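Local atomic coordinates of AlgW protein (Pseudomonas aeruginosa, PDB entry 7CO3), a protein that probably acts as a serine endopeptidase of the HtrA type, with a trypsin-like protease domain followed by a PDZ domain. Residues L69-M74 and A126-I131; R139-Q144 and L157-K162; N186-G191 and I222-A227. The protein carries 1 engineered substitution. All blocks are in the same frame, centred on the assembly; numbering follows the deposited sequence.

Contacts 1 and 2 belong to one six-stranded antiparallel barrel of the trypsin-like domain, their centres about 14 Å apart. Strand 130-134 serves contact 1 and is the sheet neighbour of strand 140-149 in contact 2; Ile-131 O lies 2.8 Å from Ala-143 N, a probable hydrogen bond. Inside, Leu-69 CD2 and Leu-157 CD1 pack at 3.7 Å. Contact 3 joins two loops of the second sheet and carries Ala-227, the engineered replacement of a serine that matches the nucleophile position of this protease family. Its centre is about 16 Å from that of contact 1, which it touches through Asn-186 and Tyr-70, and about 20 Å from that of contact 2.

Contact 1 (L69-M74 and A126-I131); sequences LYTTKM and AGADQI
Thr-71 and Ile-131 lie side by side in a non-hydrogen-bonded antiparallel pair, both pointing into the barrel, and Thr-71 CG2 rests 3.9 Å from Ile-131 CG1. Leu-69 runs alongside Ile-131 in the same direction, CD2 against CG2, and both side chains also pack on Leu-157 and on Thr-125 of helix 122-125. The methyl of Thr-71 meets the isoleucine while its OG1 is hydrogen-bonded to Ser-105 on the neighbouring strand. On the other face Thr-72 lies beside Gln-130. A chi1 of 44° sets Thr-72 OG1 between its own backbone N and carbonyl carbon, 3.4 Å from Gln-130 CB, where it also hydrogen-bonds a water. The same water lies 3.0 Å from Tyr-70 O. At this pair the ladder carries a classic beta bulge: Asp-129 and Gln-130 both face Thr-72. Thr-72 O takes Asp-129 N at 2.7 Å and Gln-130 N at 3.3 Å, both in its carbonyl plane, and Thr-72 N returns a bond to Gln-130 O. Lys-73, with CG anti to its backbone N (chi1 -173°), runs along the backbone of Ala-126 and Gly-127, CG 3.1 Å from Gly-127 O and CE 3.4 Å from Ala-126 O. The contact thus divides into a largely apolar inner face, with Thr-71 OG1 satisfied by Ser-105, and a more polar outer one; the Thr-72 carbonyl, gripped by two N-H groups, holds the bulge against strand 66-72.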
loop_
_atom_site.group_PDB
_atom_site.type_symbol
_atom_site.label_atom_id
_atom_site.label_comp_id
_atom_site.label_asym_id
_atom_site.label_seq_id
_atom_site.Cartn_x
_atom_site.Cartn_y
_atom_site.Cartn_z
ATOM N N LEU B 69 -0.613 22.814 4.850
ATOM C CA LEU B 69 -1.245 23.569 5.922
ATOM C C LEU B 69 -0.555 23.217 7.238
ATOM O O LEU B 69 -0.362 22.030 7.543
ATOM C CB LEU B 69 -2.744 23.253 6.044
ATOM C CG LEU B 69 -3.779 23.764 5.013
ATOM C CD1 LEU B 69 -5.174 23.576 5.554
ATOM C CD2 LEU B 69 -3.574 25.253 4.576
ATOM N N TYR B 70 -0.203 24.255 8.009
ATOM C CA TYR B 70 0.346 24.155 9.362
ATOM C C TYR B 70 -0.515 25.018 10.262
ATOM O O TYR B 70 -0.559 26.236 10.077
ATOM C CB TYR B 70 1.804 24.625 9.429
ATOM C CG TYR B 70 2.681 23.971 8.410
ATOM C CD1 TYR B 70 3.064 22.638 8.549
ATOM C CD2 TYR B 70 3.104 24.662 7.290
ATOM C CE1 TYR B 70 3.855 22.017 7.607
ATOM C CE2 TYR B 70 3.893 24.056 6.338
ATOM C CZ TYR B 70 4.265 22.739 6.497
ATOM O OH TYR B 70 5.048 22.151 5.554
ATOM N N THR B 71 -1.196 24.385 11.219
ATOM C CA THR B 71 -2.173 25.035 12.073
ATOM C C THR B 71 -1.732 24.933 13.533
ATOM O O THR B 71 -1.189 23.907 13.963
ATOM C CB THR B 71 -3.590 24.436 11.880
ATOM O OG1 THR B 71 -3.634 23.064 12.313
ATOM C CG2 THR B 71 -4.001 24.497 10.428
ATOM N N THR B 72 -1.944 26.013 14.282
ATOM C CA THR B 72 -1.693 26.030 15.716
ATOM C C THR B 72 -2.992 26.332 16.437
ATOM O O THR B 72 -3.761 27.195 16.003
ATOM C CB THR B 72 -0.589 27.014 16.101
ATOM O OG1 THR B 72 -0.790 28.242 15.399
ATOM C CG2 THR B 72 0.759 26.464 15.711
ATOM N N LYS B 73 -3.226 25.593 17.524
ATOM C CA LYS B 73 -4.491 25.526 18.246
ATOM C C LYS B 73 -4.174 25.261 19.712
ATOM O O LYS B 73 -3.034 24.970 20.068
ATOM C CB LYS B 73 -5.385 24.411 17.677
ATOM C CG LYS B 73 -6.795 24.363 18.241
ATOM C CD LYS B 73 -7.390 22.966 18.179
ATOM C CE LYS B 73 -8.918 23.020 18.176
ATOM N NZ LYS B 73 -9.490 23.750 19.341
ATOM N N MET B 74 -5.181 25.370 20.573
ATOM C CA MET B 74 -4.992 25.006 21.980
ATOM C C MET B 74 -5.728 23.713 22.329
ATOM O O MET B 74 -6.881 23.516 21.939
ATOM C CB MET B 74 -5.445 26.145 22.906
ATOM C CG MET B 74 -4.481 27.327 22.919
ATOM S SD MET B 74 -2.976 26.992 23.864
ATOM C CE MET B 74 -3.659 26.154 25.294
ATOM N N ALA B 126 -10.398 23.333 12.082
ATOM C CA ALA B 126 -11.390 23.593 13.114
ATOM C C ALA B 126 -10.735 24.068 14.415
ATOM O O ALA B 126 -9.889 23.377 14.988
ATOM C CB ALA B 126 -12.204 22.336 13.356
ATOM N N GLY B 127 -11.121 25.260 14.874
ATOM C CA GLY B 127 -10.583 25.794 16.100
ATOM C C GLY B 127 -9.159 26.268 16.012
ATOM O O GLY B 127 -8.544 26.569 17.037
ATOM N N ALA B 128 -8.593 26.346 14.825
ATOM C CA ALA B 128 -7.215 26.781 14.760
ATOM C C ALA B 128 -7.141 28.273 15.057
ATOM O O ALA B 128 -8.052 29.039 14.743
ATOM C CB ALA B 128 -6.612 26.465 13.400
ATOM N N ASP B 129 -6.048 28.683 15.688
ATOM C CA ASP B 129 -5.853 30.101 15.965
ATOM C C ASP B 129 -4.958 30.749 14.923
ATOM O O ASP B 129 -5.106 31.937 14.650
ATOM C CB ASP B 129 -5.313 30.280 17.385
ATOM C CG ASP B 129 -6.226 29.630 18.439
ATOM O OD1 ASP B 129 -7.464 29.773 18.326
ATOM O OD2 ASP B 129 -5.722 28.958 19.360
ATOM N N GLN B 130 -4.081 29.981 14.285
ATOM C CA GLN B 130 -3.322 30.458 13.141
ATOM C C GLN B 130 -3.233 29.342 12.101
ATOM O O GLN B 130 -3.144 28.158 12.450
ATOM C CB GLN B 130 -1.936 30.911 13.575
ATOM C CG GLN B 130 -1.137 31.585 12.501
ATOM C CD GLN B 130 0.280 31.871 12.955
ATOM O OE1 GLN B 130 1.089 30.961 13.132
ATOM N NE2 GLN B 130 0.582 33.142 13.166
ATOM N N ILE B 131 -3.274 29.725 10.825
ATOM C CA ILE B 131 -3.200 28.796 9.693
ATOM C C ILE B 131 -2.190 29.348 8.704
ATOM O O ILE B 131 -2.405 30.422 8.136
ATOM C CB ILE B 131 -4.570 28.593 9.011
ATOM C CG1 ILE B 131 -5.592 28.080 10.003
ATOM C CG2 ILE B 131 -4.487 27.594 7.841
ATOM C CD1 ILE B 131 -7.007 28.226 9.523
HETATM O O HOH W 1 0.236 27.607 12.672
#

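Contact 2 (R139-Q144 and L157-K162); sequences RETIAQ and LKIDLK
Ile-159 carries CG2 anti to its carbonyl carbon and CG1 between backbone N and carbonyl (chi1 65°), and Thr-141 holds OG1 anti to N (chi1 -173°), which puts its CG2 between N and the carbonyl carbon, facing Ile-159; the two CG2 methyls meet at 3.8 Å, the side chains crossing at a slant. The segments are the open end of the beta hairpin 140-149/154-158, part of the six-stranded barrel of a trypsin-like protease domain. Between the two segments the ladder bonds are those of Gln-144 and Lys-158, an antiparallel hydrogen-bonded pair: Gln-144 N reaches Lys-158 O at 3.0 Å, nearly straight at 175°, and Lys-158 N gives a bond back to Gln-144 O. From there the two segments splay apart, and side chains bridge the widening gap. Ala-143 CB sits 3.6 Å from Ile-159 CG2 and also packs on Leu-157 CD1, while Val-133 of the adjoining strand touches both Ala-143 and Ile-159. Farther out Thr-141 and Leu-161 reach toward each other tip to tip, CG2 to CD1 at 3.7 Å. Lys-158 turns the end of its chain away, NZ bonding to Glu-115 O, with a cation-pi contact to Tyr-117. At the mouth the side chain of Arg-139, bent at chi2 and chi3, extends to segment 157-162; NH1 forms a salt bridge with Asp-137, which probably helps orient the group. NH2 is modelled implausibly near Lys-162 O, so that bond is doubtful; Leu-161 CB lies beside the guanidinium edge, 3.4 Å from Arg-139 NH2.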
loop_
_atom_site.group_PDB
_atom_site.type_symbol
_atom_site.label_atom_id
_atom_site.label_comp_id
_atom_site.label_asym_id
_atom_site.label_seq_id
_atom_site.Cartn_x
_atom_site.Cartn_y
_atom_site.Cartn_z
ATOM N N ARG B 139 6.633 30.008 -1.409
ATOM C CA ARG B 139 5.980 31.121 -0.720
ATOM C C ARG B 139 5.158 30.588 0.448
ATOM O O ARG B 139 4.540 29.525 0.354
ATOM C CB ARG B 139 5.052 31.896 -1.665
ATOM C CG ARG B 139 5.701 32.842 -2.660
ATOM C CD ARG B 139 4.999 32.739 -4.014
ATOM N NE ARG B 139 3.675 33.345 -4.016
ATOM C CZ ARG B 139 2.799 33.250 -5.013
ATOM N NH1 ARG B 139 3.085 32.554 -6.102
ATOM N NH2 ARG B 139 1.626 33.847 -4.917
ATOM N N GLU B 140 5.150 31.337 1.543
ATOM C CA GLU B 140 4.311 31.061 2.699
ATOM C C GLU B 140 3.482 32.296 3.033
ATOM O O GLU B 140 3.903 33.434 2.794
ATOM C CB GLU B 140 5.165 30.647 3.903
ATOM C CG GLU B 140 5.957 29.370 3.637
ATOM C CD GLU B 140 6.671 28.831 4.861
ATOM O OE1 GLU B 140 6.158 29.026 5.981
ATOM O OE2 GLU B 140 7.743 28.204 4.703
ATOM N N THR B 141 2.293 32.061 3.585
ATOM C CA THR B 141 1.411 33.156 3.969
ATOM C C THR B 141 0.421 32.652 5.000
ATOM O O THR B 141 0.168 31.452 5.114
ATOM C CB THR B 141 0.656 33.759 2.769
ATOM O OG1 THR B 141 -0.061 34.922 3.198
ATOM C CG2 THR B 141 -0.364 32.769 2.172
ATOM N N ILE B 142 -0.115 33.585 5.762
ATOM C CA ILE B 142 -1.167 33.266 6.714
ATOM C C ILE B 142 -2.488 33.275 5.968
ATOM O O ILE B 142 -2.687 34.076 5.049
ATOM C CB ILE B 142 -1.169 34.256 7.895
ATOM C CG1 ILE B 142 -0.026 33.960 8.865
ATOM C CG2 ILE B 142 -2.458 34.148 8.685
ATOM C CD1 ILE B 142 1.380 34.320 8.381
ATOM N N ALA B 143 -3.375 32.359 6.322
ATOM C CA ALA B 143 -4.672 32.260 5.681
ATOM C C ALA B 143 -5.746 32.712 6.654
ATOM O O ALA B 143 -5.566 32.641 7.868
ATOM C CB ALA B 143 -4.963 30.824 5.223
ATOM N N GLN B 144 -6.870 33.170 6.100
ATOM C CA GLN B 144 -8.076 33.464 6.853
ATOM C C GLN B 144 -9.111 32.376 6.604
ATOM O O GLN B 144 -9.174 31.796 5.515
ATOM C CB GLN B 144 -8.685 34.819 6.466
ATOM C CG GLN B 144 -7.934 36.080 6.964
ATOM C CD GLN B 144 -7.080 35.876 8.220
ATOM O OE1 GLN B 144 -7.595 35.690 9.326
ATOM N NE2 GLN B 144 -5.760 35.940 8.049
ATOM N N LEU B 157 -10.699 28.554 2.954
ATOM C CA LEU B 157 -9.675 29.487 3.373
ATOM C C LEU B 157 -9.473 30.494 2.247
ATOM O O LEU B 157 -9.773 30.219 1.084
ATOM C CB LEU B 157 -8.326 28.783 3.641
ATOM C CG LEU B 157 -8.221 27.604 4.625
ATOM C CD1 LEU B 157 -6.756 27.053 4.651
ATOM C CD2 LEU B 157 -8.676 28.032 5.998
ATOM N N LYS B 158 -8.907 31.636 2.604
ATOM C CA LYS B 158 -8.583 32.707 1.672
ATOM C C LYS B 158 -7.188 33.213 1.974
ATOM O O LYS B 158 -6.846 33.438 3.139
ATOM C CB LYS B 158 -9.598 33.868 1.780
ATOM C CG LYS B 158 -9.542 34.884 0.613
ATOM C CD LYS B 158 -8.447 35.942 0.801
ATOM C CE LYS B 158 -8.648 37.141 -0.106
ATOM N NZ LYS B 158 -9.004 36.723 -1.490
ATOM N N ILE B 159 -6.397 33.419 0.923
ATOM C CA ILE B 159 -5.077 34.015 1.034
ATOM C C ILE B 159 -4.971 35.173 0.049
ATOM O O ILE B 159 -5.710 35.244 -0.936
ATOM C CB ILE B 159 -3.949 32.976 0.816
ATOM C CG1 ILE B 159 -3.935 32.396 -0.620
ATOM C CG2 ILE B 159 -4.066 31.835 1.871
ATOM C CD1 ILE B 159 -2.685 31.504 -0.908
ATOM N N ASP B 160 -4.036 36.074 0.328
ATOM C CA ASP B 160 -3.774 37.271 -0.470
ATOM C C ASP B 160 -2.380 37.128 -1.072
ATOM O O ASP B 160 -1.382 37.438 -0.418
ATOM C CB ASP B 160 -3.898 38.521 0.398
ATOM C CG ASP B 160 -3.506 39.798 -0.328
ATOM O OD1 ASP B 160 -4.044 40.045 -1.429
ATOM O OD2 ASP B 160 -2.677 40.562 0.212
ATOM N N LEU B 161 -2.318 36.655 -2.317
ATOM C CA LEU B 161 -1.058 36.336 -2.981
ATOM C C LEU B 161 -1.264 36.379 -4.490
ATOM O O LEU B 161 -2.336 36.027 -4.992
ATOM C CB LEU B 161 -0.545 34.955 -2.548
ATOM C CG LEU B 161 0.320 34.862 -1.283
ATOM C CD1 LEU B 161 1.003 33.511 -1.148
ATOM C CD2 LEU B 161 1.368 35.965 -1.271
ATOM N N LYS B 162 -0.223 36.780 -5.211
ATOM C CA LYS B 162 -0.306 37.045 -6.643
ATOM C C LYS B 162 0.174 35.854 -7.465
ATOM O O LYS B 162 0.982 35.037 -7.008
ATOM C CB LYS B 162 0.521 38.290 -7.028
ATOM C CG LYS B 162 1.965 37.980 -7.457
ATOM C CD LYS B 162 2.743 39.210 -7.965
ATOM C CE LYS B 162 2.738 39.353 -9.496
ATOM N NZ LYS B 162 3.863 38.632 -10.161
#

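Contact 3 (N186-G191 and I222-A227); sequences NPFGVG and INPGNA. Engineered in segment 222-227: Ala-227 (natural residue Ser).
Backbone hydrogen bonds tie the loop of Asn-186 and Phe-188 to the turn around Gly-225. Phe-188 N gives Pro-224 O a 2.8 Å bond, almost straight at 173° and in the carbonyl plane; Asn-186 N adds a weak one to Gly-225 O. Two CA-H...O contacts reinforce them, Pro-187 CA to Pro-224 O and Gly-225 CA to Asn-186 O, the latter at 3.3 Å. The Gly-225 alpha carbon packs directly against Asn-186 O and Pro-187 CA, with no side chain between.

Side-chain amides shape each loop from within. Asn-226 OD1 accepts from Asn-223 N at 2.9 Å across the type II turn 223-226. Asn-186 CG stands anti to N (chi1 -166°), and the amide OD1 accepts from Gly-191 N within the same loop. The Asn-223 amide bonds outward, OD1 to Ser-252 N and ND2 to Gln-253 O of a second subunit.

Van der Waals packing centres on Phe-188. Its CZ meets Asn-223 OD1 at 3.3 Å, ring and amide planes 40° apart, while Pro-224 O lies over one ring face and Pro-224 CD packs on CE1. Pro-187 CB rests on Asn-226 OD1 at 3.5 Å. Phe-246 of the second subunit also meets the Phe-188 ring, so the contact reaches the trimer interface.

The turn leads to engineered Ala-227, where the natural sequence has the serine expected to be the nucleophile; the Ala-227 methyl packs on His-123 and Val-124 of helix 122-125. Asn-186 follows strand 180-185 and leans on Asn-68 and Tyr-70 of strand 66-72.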
loop_
_atom_site.group_PDB
_atom_site.type_symbol
_atom_site.label_atom_id
_atom_site.label_comp_id
_atom_site.label_asym_id
_atom_site.label_seq_id
_atom_site.Cartn_x
_atom_site.Cartn_y
_atom_site.Cartn_z
ATOM N N ASN B 186 0.641 16.003 2.154
ATOM C CA ASN B 186 1.834 16.098 3.000
ATOM C C ASN B 186 1.819 14.996 4.069
ATOM O O ASN B 186 1.739 15.294 5.271
ATOM C CB ASN B 186 1.932 17.485 3.657
ATOM C CG ASN B 186 3.345 17.756 4.282
ATOM O OD1 ASN B 186 4.309 17.007 4.070
ATOM N ND2 ASN B 186 3.425 18.823 5.094
ATOM N N PRO B 187 1.900 13.718 3.679
ATOM C CA PRO B 187 1.779 12.644 4.682
ATOM C C PRO B 187 2.903 12.709 5.701
ATOM O O PRO B 187 4.073 12.864 5.361
ATOM C CB PRO B 187 1.865 11.364 3.846
ATOM C CG PRO B 187 2.572 11.761 2.626
ATOM C CD PRO B 187 2.113 13.161 2.344
ATOM N N PHE B 188 2.525 12.613 6.965
ATOM C CA PHE B 188 3.438 12.666 8.109
ATOM C C PHE B 188 4.340 13.902 8.106
ATOM O O PHE B 188 5.322 13.925 8.836
ATOM C CB PHE B 188 4.299 11.395 8.190
ATOM C CG PHE B 188 3.496 10.123 8.182
ATOM C CD1 PHE B 188 2.592 9.860 9.193
ATOM C CD2 PHE B 188 3.645 9.198 7.172
ATOM C CE1 PHE B 188 1.831 8.674 9.198
ATOM C CE2 PHE B 188 2.896 7.982 7.169
ATOM C CZ PHE B 188 1.982 7.744 8.179
ATOM N N GLY B 189 4.030 14.927 7.298
ATOM C CA GLY B 189 4.900 16.095 7.213
ATOM C C GLY B 189 6.201 15.867 6.483
ATOM O O GLY B 189 7.154 16.632 6.683
ATOM N N VAL B 190 6.289 14.825 5.650
ATOM C CA VAL B 190 7.551 14.570 4.947
ATOM C C VAL B 190 7.789 15.572 3.818
ATOM O O VAL B 190 8.911 15.686 3.313
ATOM C CB VAL B 190 7.603 13.123 4.404
ATOM C CG1 VAL B 190 6.629 12.944 3.257
ATOM C CG2 VAL B 190 9.015 12.733 3.963
ATOM N N GLY B 191 6.779 16.340 3.440
ATOM C CA GLY B 191 6.816 17.109 2.213
ATOM C C GLY B 191 5.678 16.727 1.292
ATOM O O GLY B 191 5.008 15.712 1.466
ATOM N N ILE B 222 -2.756 6.891 1.336
ATOM C CA ILE B 222 -3.216 8.105 1.978
ATOM C C ILE B 222 -3.011 7.938 3.460
ATOM O O ILE B 222 -3.456 6.942 4.035
ATOM C CB ILE B 222 -4.686 8.416 1.631
ATOM C CG1 ILE B 222 -4.781 8.919 0.194
ATOM C CG2 ILE B 222 -5.253 9.457 2.592
ATOM C CD1 ILE B 222 -6.230 8.893 -0.303
ATOM N N ASN B 223 -2.335 8.894 4.061
ATOM C CA ASN B 223 -1.863 8.860 5.435
ATOM C C ASN B 223 -2.240 10.119 6.188
ATOM O O ASN B 223 -2.576 11.125 5.563
ATOM C CB ASN B 223 -0.337 8.719 5.441
ATOM C CG ASN B 223 0.090 7.287 5.133
ATOM O OD1 ASN B 223 -0.080 6.415 5.980
ATOM N ND2 ASN B 223 0.635 7.056 3.945
ATOM N N PRO B 224 -2.189 10.106 7.531
ATOM C CA PRO B 224 -2.290 11.377 8.281
ATOM C C PRO B 224 -1.351 12.406 7.691
ATOM O O PRO B 224 -0.207 12.106 7.363
ATOM C CB PRO B 224 -1.899 10.995 9.714
ATOM C CG PRO B 224 -2.255 9.473 9.820
ATOM C CD PRO B 224 -1.976 8.942 8.418
ATOM N N GLY B 225 -1.852 13.626 7.509
ATOM C CA GLY B 225 -1.172 14.633 6.718
ATOM C C GLY B 225 -1.741 14.828 5.317
ATOM O O GLY B 225 -1.536 15.896 4.739
ATOM N N ASN B 226 -2.438 13.821 4.742
ATOM C CA ASN B 226 -3.057 13.975 3.410
ATOM C C ASN B 226 -4.381 14.755 3.447
ATOM O O ASN B 226 -4.875 15.177 2.389
ATOM C CB ASN B 226 -3.324 12.608 2.771
ATOM C CG ASN B 226 -2.114 12.053 2.009
ATOM O OD1 ASN B 226 -1.409 11.202 2.521
ATOM N ND2 ASN B 226 -1.882 12.529 0.798
ATOM N N ALA B 227 -4.986 14.900 4.621
ATOM C CA ALA B 227 -6.320 15.476 4.721
ATOM C C ALA B 227 -6.348 16.901 4.163
ATOM O O ALA B 227 -5.486 17.719 4.477
ATOM C CB ALA B 227 -6.779 15.463 6.170
#